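Local coordinates for 2-dehydropantoate 2-reductase (Enterococcus faecium, PDB 3WFI), which probably reduces 2-keto acids with a nicotinamide coenzyme, as a D-mandelate dehydrogenase of the ketopantoate reductase family, at residues B[77-80]-B[81-84]; B[59-62]-B[63-66]; B[83-86]-B[87-90]. One frame throughout, in Å; residues are numbered along the deposited sequence.

Contact 1: residues B[77-80]-B[81-84]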
loop_
_atom_site.group_PDB
_atom_site.type_symbol
_atom_site.label_atom_id
_atom_site.label_comp_id
_atom_site.label_asym_id
_atom_site.label_seq_id
_atom_site.Cartn_x
_atom_site.Cartn_y
_atom_site.Cartn_z
ATOM N N PHE B 77 2.032 -24.390 21.541
ATOM C CA PHE B 77 2.082 -24.886 20.161
ATOM C C PHE B 77 0.781 -24.493 19.453
ATOM O O PHE B 77 0.089 -25.350 18.905
ATOM C CB PHE B 77 2.193 -26.417 20.125
ATOM C CG PHE B 77 3.462 -26.951 20.712
ATOM C CD1 PHE B 77 4.612 -27.003 19.947
ATOM C CD2 PHE B 77 3.515 -27.371 22.033
ATOM C CE1 PHE B 77 5.798 -27.471 20.485
ATOM C CE2 PHE B 77 4.703 -27.847 22.577
ATOM C CZ PHE B 77 5.840 -27.898 21.797
ATOM N N THR B 78 0.424 -23.220 19.515
ATOM C CA THR B 78 -0.822 -22.729 18.932
ATOM C C THR B 78 -0.492 -21.670 17.884
ATOM O O THR B 78 0.298 -20.771 18.153
ATOM C CB THR B 78 -1.719 -22.079 20.008
ATOM O OG1 THR B 78 -2.142 -23.064 20.953
ATOM C CG2 THR B 78 -2.952 -21.464 19.391
ATOM N N LYS B 79 -1.126 -21.746 16.719
ATOM C CA LYS B 79 -0.942 -20.712 15.692
ATOM C C LYS B 79 -1.300 -19.320 16.211
ATOM O O LYS B 79 -2.140 -19.169 17.101
ATOM C CB LYS B 79 -1.773 -21.031 14.443
ATOM C CG LYS B 79 -1.271 -22.248 13.689
ATOM C CD LYS B 79 -2.285 -22.742 12.651
ATOM C CE LYS B 79 -1.595 -23.145 11.363
ATOM N NZ LYS B 79 -2.539 -23.424 10.246
ATOM N N ALA B 80 -0.650 -18.308 15.639
ATOM C CA ALA B 80 -0.848 -16.908 16.035
ATOM C C ALA B 80 -2.329 -16.550 16.162
ATOM O O ALA B 80 -2.749 -15.979 17.168
ATOM C CB ALA B 80 -0.170 -15.974 15.038
ATOM N N MET B 81 -3.115 -16.923 15.156
ATOM C CA MET B 81 -4.527 -16.526 15.090
ATOM C C MET B 81 -5.392 -17.193 16.171
ATOM O O MET B 81 -6.503 -16.734 16.447
ATOM C CB MET B 81 -5.107 -16.777 13.679
ATOM C CG MET B 81 -4.558 -15.829 12.605
ATOM S SD MET B 81 -5.112 -16.060 10.895
ATOM C CE MET B 81 -6.827 -15.570 11.023
ATOM N N GLN B 82 -4.872 -18.246 16.801
ATOM C CA GLN B 82 -5.589 -18.937 17.870
ATOM C C GLN B 82 -4.981 -18.710 19.273
ATOM O O GLN B 82 -5.542 -19.164 20.259
ATOM C CB GLN B 82 -5.643 -20.424 17.544
ATOM C CG GLN B 82 -6.386 -20.753 16.253
ATOM C CD GLN B 82 -6.124 -22.166 15.764
ATOM O OE1 GLN B 82 -4.990 -22.657 15.811
ATOM N NE2 GLN B 82 -7.177 -22.835 15.293
ATOM N N LEU B 83 -3.872 -17.974 19.361
ATOM C CA LEU B 83 -3.094 -17.859 20.607
ATOM C C LEU B 83 -3.827 -17.126 21.726
ATOM O O LEU B 83 -3.827 -17.573 22.868
ATOM C CB LEU B 83 -1.745 -17.156 20.357
ATOM C CG LEU B 83 -0.882 -16.880 21.606
ATOM C CD1 LEU B 83 -0.475 -18.172 22.304
ATOM C CD2 LEU B 83 0.350 -16.057 21.251
ATOM N N GLU B 84 -4.427 -15.979 21.414
ATOM C CA GLU B 84 -5.057 -15.186 22.458
ATOM C C GLU B 84 -6.253 -15.925 23.032
ATOM O O GLU B 84 -6.459 -15.929 24.241
ATOM C CB GLU B 84 -5.444 -13.795 21.954
ATOM C CG GLU B 84 -6.104 -12.947 23.029
ATOM C CD GLU B 84 -5.902 -11.471 22.805
ATOM O OE1 GLU B 84 -5.739 -10.733 23.801
ATOM O OE2 GLU B 84 -5.887 -11.059 21.626
HETATM O O HOH W 1 -4.576 -14.717 18.702
#

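Contact 2: residues B[59-62]-B[63-66]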
loop_
_atom_site.group_PDB
_atom_site.type_symbol
_atom_site.label_atom_id
_atom_site.label_comp_id
_atom_site.label_asym_id
_atom_site.label_seq_id
_atom_site.Cartn_x
_atom_site.Cartn_y
_atom_site.Cartn_z
ATOM N N ILE B 59 -5.728 -35.006 29.429
ATOM C CA ILE B 59 -6.033 -34.095 28.329
ATOM C C ILE B 59 -7.388 -33.472 28.553
ATOM O O ILE B 59 -8.334 -34.142 29.004
ATOM C CB ILE B 59 -5.977 -34.799 26.950
ATOM C CG1 ILE B 59 -6.204 -33.793 25.820
ATOM C CG2 ILE B 59 -7.005 -35.920 26.869
ATOM C CD1 ILE B 59 -5.706 -34.258 24.463
ATOM N N VAL B 60 -7.478 -32.183 28.234
ATOM C CA VAL B 60 -8.740 -31.466 28.307
ATOM C C VAL B 60 -8.965 -30.652 27.034
ATOM O O VAL B 60 -8.011 -30.139 26.430
ATOM C CB VAL B 60 -8.795 -30.536 29.531
ATOM C CG1 VAL B 60 -9.038 -31.349 30.792
ATOM C CG2 VAL B 60 -7.514 -29.731 29.672
ATOM N N LEU B 61 -10.226 -30.568 26.625
ATOM C CA LEU B 61 -10.654 -29.562 25.654
ATOM C C LEU B 61 -10.266 -28.197 26.194
ATOM O O LEU B 61 -10.422 -27.930 27.378
ATOM C CB LEU B 61 -12.184 -29.578 25.438
ATOM C CG LEU B 61 -12.762 -29.940 24.062
ATOM C CD1 LEU B 61 -14.269 -29.724 24.090
ATOM C CD2 LEU B 61 -12.119 -29.128 22.945
ATOM N N GLN B 62 -9.800 -27.321 25.321
ATOM C CA GLN B 62 -9.259 -26.040 25.774
ATOM C C GLN B 62 -10.225 -25.152 26.566
ATOM O O GLN B 62 -9.814 -24.418 27.460
ATOM C CB GLN B 62 -8.602 -25.292 24.613
ATOM C CG GLN B 62 -9.470 -24.320 23.859
ATOM C CD GLN B 62 -8.711 -23.659 22.722
ATOM O OE1 GLN B 62 -8.068 -24.330 21.926
ATOM N NE2 GLN B 62 -8.769 -22.332 22.653
ATOM N N SER B 63 -11.508 -25.290 26.268
ATOM C CA SER B 63 -12.566 -24.573 26.965
ATOM C C SER B 63 -13.042 -25.248 28.254
ATOM O O SER B 63 -13.982 -24.762 28.884
ATOM C CB SER B 63 -13.758 -24.414 26.022
ATOM O OG SER B 63 -14.215 -25.680 25.583
ATOM N N GLU B 64 -12.391 -26.348 28.648
ATOM C CA GLU B 64 -12.833 -27.161 29.774
ATOM C C GLU B 64 -11.684 -27.484 30.742
ATOM O O GLU B 64 -11.482 -28.642 31.097
ATOM C CB GLU B 64 -13.510 -28.439 29.239
ATOM C CG GLU B 64 -14.738 -28.147 28.373
ATOM C CD GLU B 64 -15.419 -29.387 27.817
ATOM O OE1 GLU B 64 -14.822 -30.488 27.866
ATOM O OE2 GLU B 64 -16.561 -29.258 27.316
ATOM N N VAL B 65 -10.953 -26.450 31.180
ATOM C CA VAL B 65 -9.798 -26.627 32.075
ATOM C C VAL B 65 -10.041 -26.353 33.574
ATOM O O VAL B 65 -9.087 -26.344 34.351
ATOM C CB VAL B 65 -8.607 -25.714 31.679
ATOM C CG1 VAL B 65 -8.237 -25.853 30.208
ATOM C CG2 VAL B 65 -8.923 -24.271 32.021
ATOM N N GLU B 66 -11.277 -26.128 34.003
ATOM C CA GLU B 66 -11.501 -25.579 35.348
ATOM C C GLU B 66 -11.268 -26.588 36.466
ATOM O O GLU B 66 -11.108 -26.181 37.603
ATOM C CB GLU B 66 -12.909 -24.986 35.492
ATOM C CG GLU B 66 -13.179 -23.783 34.596
ATOM C CD GLU B 66 -12.333 -22.557 34.933
ATOM O OE1 GLU B 66 -11.745 -22.476 36.051
ATOM O OE2 GLU B 66 -12.268 -21.658 34.065
HETATM O O HOH W 2 -12.379 -31.888 27.992
#

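Contact 3: residues B[83-86]-B[87-90]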
loop_
_atom_site.group_PDB
_atom_site.type_symbol
_atom_site.label_atom_id
_atom_site.label_comp_id
_atom_site.label_asym_id
_atom_site.label_seq_id
_atom_site.Cartn_x
_atom_site.Cartn_y
_atom_site.Cartn_z
ATOM N N LEU B 83 -3.872 -17.974 19.361
ATOM C CA LEU B 83 -3.094 -17.859 20.607
ATOM C C LEU B 83 -3.827 -17.126 21.726
ATOM O O LEU B 83 -3.827 -17.573 22.868
ATOM C CB LEU B 83 -1.745 -17.156 20.357
ATOM C CG LEU B 83 -0.882 -16.880 21.606
ATOM C CD1 LEU B 83 -0.475 -18.172 22.304
ATOM C CD2 LEU B 83 0.350 -16.057 21.251
ATOM N N GLU B 84 -4.427 -15.979 21.414
ATOM C CA GLU B 84 -5.057 -15.186 22.458
ATOM C C GLU B 84 -6.253 -15.925 23.032
ATOM O O GLU B 84 -6.459 -15.929 24.241
ATOM C CB GLU B 84 -5.444 -13.795 21.954
ATOM C CG GLU B 84 -6.104 -12.947 23.029
ATOM C CD GLU B 84 -5.902 -11.471 22.805
ATOM O OE1 GLU B 84 -5.739 -10.733 23.801
ATOM O OE2 GLU B 84 -5.887 -11.059 21.626
ATOM N N LYS B 85 -7.021 -16.574 22.167
ATOM C CA LYS B 85 -8.140 -17.403 22.599
ATOM C C LYS B 85 -7.697 -18.593 23.483
ATOM O O LYS B 85 -8.321 -18.863 24.512
ATOM C CB LYS B 85 -8.913 -17.890 21.367
ATOM C CG LYS B 85 -10.080 -18.808 21.664
ATOM C CD LYS B 85 -11.000 -18.167 22.668
ATOM C CE LYS B 85 -12.291 -18.935 22.829
ATOM N NZ LYS B 85 -13.279 -18.092 23.552
ATOM N N MET B 86 -6.637 -19.296 23.077
ATOM C CA MET B 86 -6.068 -20.378 23.883
ATOM C C MET B 86 -5.716 -19.859 25.283
ATOM O O MET B 86 -6.135 -20.428 26.296
ATOM C CB MET B 86 -4.832 -20.976 23.200
ATOM C CG MET B 86 -4.046 -21.990 24.033
ATOM S SD MET B 86 -4.986 -23.476 24.457
ATOM C CE MET B 86 -4.778 -24.424 22.950
ATOM N N LEU B 87 -4.981 -18.762 25.342
ATOM C CA LEU B 87 -4.592 -18.174 26.629
ATOM C C LEU B 87 -5.798 -17.791 27.467
ATOM O O LEU B 87 -5.824 -18.082 28.662
ATOM C CB LEU B 87 -3.682 -16.960 26.425
ATOM C CG LEU B 87 -2.288 -17.341 25.905
ATOM C CD1 LEU B 87 -1.528 -16.099 25.461
ATOM C CD2 LEU B 87 -1.509 -18.104 26.956
ATOM N N GLN B 88 -6.792 -17.156 26.841
ATOM C CA GLN B 88 -8.033 -16.802 27.521
ATOM C C GLN B 88 -8.677 -18.046 28.114
ATOM O O GLN B 88 -9.085 -18.044 29.263
ATOM C CB GLN B 88 -9.031 -16.116 26.559
ATOM C CG GLN B 88 -8.733 -14.640 26.295
ATOM C CD GLN B 88 -9.562 -14.045 25.150
ATOM O OE1 GLN B 88 -10.357 -14.734 24.505
ATOM N NE2 GLN B 88 -9.353 -12.759 24.880
ATOM N N ASP B 89 -8.760 -19.102 27.315
ATOM C CA ASP B 89 -9.346 -20.362 27.766
ATOM C C ASP B 89 -8.578 -21.065 28.888
ATOM O O ASP B 89 -9.190 -21.733 29.708
ATOM C CB ASP B 89 -9.490 -21.335 26.596
ATOM C CG ASP B 89 -10.646 -20.979 25.679
ATOM O OD1 ASP B 89 -11.527 -20.208 26.100
ATOM O OD2 ASP B 89 -10.666 -21.474 24.538
ATOM N N ILE B 90 -7.255 -20.959 28.914
ATOM C CA ILE B 90 -6.463 -21.720 29.888
ATOM C C ILE B 90 -5.962 -20.893 31.069
ATOM O O ILE B 90 -5.192 -21.411 31.889
ATOM C CB ILE B 90 -5.270 -22.448 29.223
ATOM C CG1 ILE B 90 -4.170 -21.468 28.795
ATOM C CG2 ILE B 90 -5.752 -23.284 28.046
ATOM C CD1 ILE B 90 -2.936 -22.136 28.223
#

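Contact 1: residues B[77-80]-B[81-84]
Lys79 and Gln82 meet where the loop that follows strand 71-76 winds into helix 80-90, and two backbone hydrogen bonds close this first turn. Gln82 N donates to Lys79 O at 2.9 Å, and Leu83 N donates to Ala80 O at 3.2 Å. Both donors sit well above the plane of the carbonyl they approach, the second by 66°, as expected of bonds that span only three residues. A water extends the pattern: it donates to Ala80 O at 2.7 Å and accepts from Glu84 N at 3.0 Å, standing in for a direct bond between these two groups.

Packing supports the same turn from the side. The methyl CG2 of Thr78 presses on the start of the helix, 3.4 Å from Gln82 CB. A chi1 of -65° sets OG1 beside the backbone N, where it is hydrogen-bonded to Ala6 O, and leaves CG2 anti to that N, facing the helix. Lys79 and Gln82 run side by side and point the same way, with Gln82 OE1 3.9 Å from Lys79 CB, a loose contact between exposed chains. Leu83 CB rests on Ala80 O at 3.5 Å, while the Ala80 methyl packs against His109 and Tyr276.

Lys79 and Gln82 both bind NAD(+), although no coenzyme occupies this chain, and Met81 adjoins Glu273, another NAD(+)-binding residue. A loop passing from the end of a central parallel strand into a helix beside the dinucleotide is characteristic of the Rossmann fold.

Contact 2: residues B[59-62]-B[63-66]
Leu61 O accepts a hydrogen bond from Glu64 N at 2.8 Å, closing a type I beta turn that takes the chain off strand 59-61, the outermost strand at one end of the Rossmann sheet. The N-H...O angle is 152°, and the donor stands above the plane of the carbonyl.

The tightly packed part lies on the inner side of the turn. Val60 CG2 touches Val65 CG1 at 4.0 Å, the two side chains crossing at about a right angle. Val65 CG1 also reaches Gln62 O at 3.5 Å, so this one methyl is set against both the strand and the bend. Its place follows from a chi1 of -52°, which turns CG1 beside its own backbone N. Both valines are buried: Val60 continues onto Leu27 and Ile29 of strand 25-30, and Val65 onto Ser92. The Gln62 side chain extends beyond CG toward helix 80-90, where its NE2 is hydrogen-bonded to Asp89 OD2 and its chain touches Lys85 and Met86.

The solvent side is looser. Ser63 and Glu64 are exposed, and the extended Glu64 chain folds back obliquely across Leu61, its carboxylate lying over the aliphatic side chain. Glu64 OE1 comes to 3.7 Å from Leu61 CB, and Leu61 CD1 is 3.9 Å from Glu64 CD. A water spans the turn and ties the carboxylate to Leu61, the last residue of the strand. That water donates to Glu64 OE1 at 2.8 Å and accepts from Leu61 N at 2.9 Å.

Contact 3: residues B[83-86]-B[87-90]
Four successive i to i+4 hydrogen bonds, from Leu87 N to Leu83 O through to Ile90 N to Met86 O, make residues 83-90, most of helix 80-90, an alpha helix flanking the Rossmann sheet, the last bond being more bent, with an N-H...O angle of 138° against 171° for the first.

On the buried side, Leu83 CD1 meets Leu87 CD1 at 3.9 Å, and Leu87 carries this apolar strip onto Ile112, Ile113 and Phe116. One turn later Met86 and Ile90 cross obliquely, Met86 SD approaching Ile90 CG2 at 3.7 Å. Met86 leaves the helix with CG anti to the backbone N (chi1 172°), then bends at chi2 and chi3; its side chain and that of Ile90 both reach Ala6 of strand 2-6.

The outward side is polar. The extended Gln88 chain runs back over the preceding turn, NE2 lying 3.7 Å from Glu84 CG, whereas the Glu84 carboxylate turns to a salt bridge with Lys115. Lys85, bent at chi2, crosses the Asp89 side chain obliquely, its CE 3.5 Å from Asp89 OD2. The stronger hold on Asp89 comes from Gln62 NE2, hydrogen-bonded to OD2; the ammonium adds only a long salt bridge on the other oxygen, Lys85 NZ to Asp89 OD1 at 3.7 Å.

In the fold
All three contacts belong to the N-terminal Rossmann domain. Contact 2 comes first along the chain, at the edge strand 59-61; after strand 71-76 the chain enters contact 1, which runs directly into contact 3 on helix 80-90, sharing Leu83 and Glu84. The centres of contacts 1 and 3 are about 8 Å apart, those of contacts 2 and 3 about 11 Å, and those of contacts 1 and 2 about 16 Å. Contact 3 touches both others: Met86 meets Thr78 of contact 1 and Gln62 of contact 2. In this way the NAD(+)-binding Lys79, just before the helix, and Gln82, in its first turn, are joined through the helix to the sheet's edge.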